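Local coordinates for protein trehalose-6-phosphate phosphatase (Neosartorya fumigata, PDB 5DXN) that is a phosphatase of the HAD clan, built from a core domain with a smaller alpha/beta cap beside it, at residues M117-H122 with R159-E164. Numbering follows the deposited sequence.
Sequences MEVFQH and RKMLEE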
loop_
_atom_site.group_PDB
_atom_site.type_symbol
_atom_site.label_atom_id
_atom_site.label_comp_id
_atom_site.label_asym_id
_atom_site.label_seq_id
_atom_site.Cartn_x
_atom_site.Cartn_y
_atom_site.Cartn_z
ATOM N N MET A 117 10.421 -20.362 11.100
ATOM C CA MET A 117 9.890 -21.698 11.370
ATOM C C MET A 117 10.464 -22.272 12.665
ATOM O O MET A 117 9.744 -22.875 13.445
ATOM C CB MET A 117 10.190 -22.636 10.199
ATOM C CG MET A 117 9.432 -22.328 8.929
ATOM S SD MET A 117 7.649 -22.372 9.189
ATOM C CE MET A 117 7.427 -24.105 9.620
ATOM N N GLU A 118 11.753 -22.062 12.894
ATOM C CA GLU A 118 12.400 -22.483 14.141
ATOM C C GLU A 118 11.767 -21.845 15.384
ATOM O O GLU A 118 11.478 -22.521 16.377
ATOM C CB GLU A 118 13.890 -22.149 14.066
ATOM C CG GLU A 118 14.688 -22.433 15.315
ATOM C CD GLU A 118 16.142 -22.025 15.149
ATOM O OE1 GLU A 118 16.498 -21.512 14.060
ATOM O OE2 GLU A 118 16.926 -22.217 16.101
ATOM N N VAL A 119 11.542 -20.537 15.331
ATOM C CA VAL A 119 10.943 -19.840 16.454
ATOM C C VAL A 119 9.476 -20.272 16.624
ATOM O O VAL A 119 9.014 -20.530 17.729
ATOM C CB VAL A 119 11.050 -18.314 16.267
ATOM C CG1 VAL A 119 10.213 -17.569 17.322
ATOM C CG2 VAL A 119 12.533 -17.881 16.322
ATOM N N PHE A 120 8.763 -20.370 15.507
ATOM C CA PHE A 120 7.369 -20.786 15.515
ATOM C C PHE A 120 7.212 -22.219 16.041
ATOM O O PHE A 120 6.243 -22.536 16.711
ATOM C CB PHE A 120 6.774 -20.680 14.103
ATOM C CG PHE A 120 6.230 -19.311 13.744
ATOM C CD1 PHE A 120 6.205 -18.270 14.670
ATOM C CD2 PHE A 120 5.726 -19.083 12.468
ATOM C CE1 PHE A 120 5.694 -17.017 14.320
ATOM C CE2 PHE A 120 5.206 -17.832 12.112
ATOM C CZ PHE A 120 5.197 -16.801 13.043
ATOM N N GLN A 121 8.157 -23.095 15.720
ATOM C CA GLN A 121 8.086 -24.457 16.244
ATOM C C GLN A 121 8.289 -24.469 17.752
ATOM O O GLN A 121 7.637 -25.227 18.463
ATOM C CB GLN A 121 9.113 -25.356 15.552
ATOM C CG GLN A 121 8.710 -25.724 14.125
ATOM C CD GLN A 121 7.619 -26.784 14.083
ATOM O OE1 GLN A 121 7.140 -27.260 15.124
ATOM N NE2 GLN A 121 7.230 -27.170 12.876
ATOM N N HIS A 122 9.170 -23.604 18.243
ATOM C CA HIS A 122 9.426 -23.522 19.673
ATOM C C HIS A 122 8.134 -23.228 20.428
ATOM O O HIS A 122 7.812 -23.883 21.410
ATOM C CB HIS A 122 10.478 -22.448 19.977
ATOM C CG HIS A 122 10.723 -22.232 21.440
ATOM N ND1 HIS A 122 9.956 -21.384 22.211
ATOM C CD2 HIS A 122 11.656 -22.749 22.275
ATOM C CE1 HIS A 122 10.404 -21.393 23.455
ATOM N NE2 HIS A 122 11.437 -22.212 23.517
ATOM N N ARG A 159 6.901 -12.630 19.476
ATOM C CA ARG A 159 7.233 -11.382 18.814
ATOM C C ARG A 159 8.604 -10.892 19.277
ATOM O O ARG A 159 9.439 -10.523 18.460
ATOM C CB ARG A 159 6.155 -10.325 19.078
ATOM C CG ARG A 159 6.169 -9.182 18.091
ATOM C CD ARG A 159 5.157 -8.104 18.475
ATOM N NE ARG A 159 4.086 -7.975 17.493
ATOM C CZ ARG A 159 3.210 -6.977 17.473
ATOM N NH1 ARG A 159 3.277 -6.012 18.383
ATOM N NH2 ARG A 159 2.271 -6.938 16.539
ATOM N N LYS A 160 8.848 -10.929 20.585
ATOM C CA LYS A 160 10.132 -10.484 21.117
ATOM C C LYS A 160 11.293 -11.307 20.583
ATOM O O LYS A 160 12.321 -10.757 20.210
ATOM C CB LYS A 160 10.128 -10.530 22.643
ATOM C CG LYS A 160 9.167 -9.556 23.281
ATOM C CD LYS A 160 9.269 -9.628 24.788
ATOM C CE LYS A 160 8.108 -8.930 25.472
ATOM N NZ LYS A 160 8.213 -9.063 26.965
ATOM N N MET A 161 11.124 -12.622 20.525
ATOM C CA MET A 161 12.185 -13.490 20.033
ATOM C C MET A 161 12.487 -13.226 18.551
ATOM O O MET A 161 13.653 -13.202 18.141
ATOM C CB MET A 161 11.811 -14.962 20.265
ATOM C CG MET A 161 12.942 -15.939 19.951
ATOM S SD MET A 161 12.487 -17.652 20.248
ATOM C CE MET A 161 12.415 -17.652 22.036
ATOM N N LEU A 162 11.448 -13.010 17.750
ATOM C CA LEU A 162 11.648 -12.701 16.340
ATOM C C LEU A 162 12.443 -11.401 16.189
ATOM O O LEU A 162 13.278 -11.263 15.296
ATOM C CB LEU A 162 10.300 -12.606 15.614
ATOM C CG LEU A 162 9.443 -13.884 15.605
ATOM C CD1 LEU A 162 7.994 -13.581 15.236
ATOM C CD2 LEU A 162 10.010 -14.913 14.648
ATOM N N GLU A 163 12.201 -10.461 17.092
ATOM C CA GLU A 163 12.876 -9.165 17.029
ATOM C C GLU A 163 14.361 -9.239 17.388
ATOM O O GLU A 163 15.175 -8.504 16.824
ATOM C CB GLU A 163 12.179 -8.161 17.949
ATOM C CG GLU A 163 11.822 -6.861 17.261
ATOM C CD GLU A 163 10.757 -7.046 16.198
ATOM O OE1 GLU A 163 9.698 -7.628 16.520
ATOM O OE2 GLU A 163 10.977 -6.616 15.042
ATOM N N GLU A 164 14.719 -10.108 18.327
ATOM C CA GLU A 164 16.116 -10.194 18.745
ATOM C C GLU A 164 16.911 -11.140 17.840
ATOM O O GLU A 164 18.130 -11.271 17.991
ATOM C CB GLU A 164 16.236 -10.607 20.236
ATOM C CG GLU A 164 15.176 -11.577 20.786
ATOM C CD GLU A 164 14.789 -11.298 22.254
ATOM O OE1 GLU A 164 14.276 -12.222 22.941
ATOM O OE2 GLU A 164 14.982 -10.155 22.728
#
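Val119 and Leu162 meet where two helices, 112-124 and 151-164, pack side by side in the cap of this HAD-type phosphatase, an alpha/beta unit whose four-stranded antiparallel sheet lies beneath them. The helices run nearly antiparallel, at 154°, with their axes 10.3 Å apart at closest approach, and apolar contacts dominate the join.

On the sheet side, Val119 reaches Leu162 through CG1, which lies 3.8 Å from Leu162 CD2; the same methyl carbon packs at 4.1 Å against Leu162 CG, so Val119 touches the branch point as well as one arm. The other arm is turned to the ring of Phe120: Leu162 CD1 approaches Phe120 CE1 to 4.2 Å. Phe120 and Leu162 both also rest on Val183 of strand 180-185, and Trp141 meets the Phe120 ring, which ties the helix pair to the sheet below.

The outer side of the join belongs to Met161. Its CG stands opposite the backbone N (chi1 -172°) and chi2 is extended, which carries the thioether across to Val119; there SD sits by both methyls, 3.9 Å from Val119 CG2 and slightly nearer the other. A looser sulfur-aromatic contact places Met161 SD 5.2 Å from the His122 ring centroid. The bend at chi3 (-70°) brings the terminal methyl to this same imidazole, with Met161 CE 4.5 Å from His122 ND1.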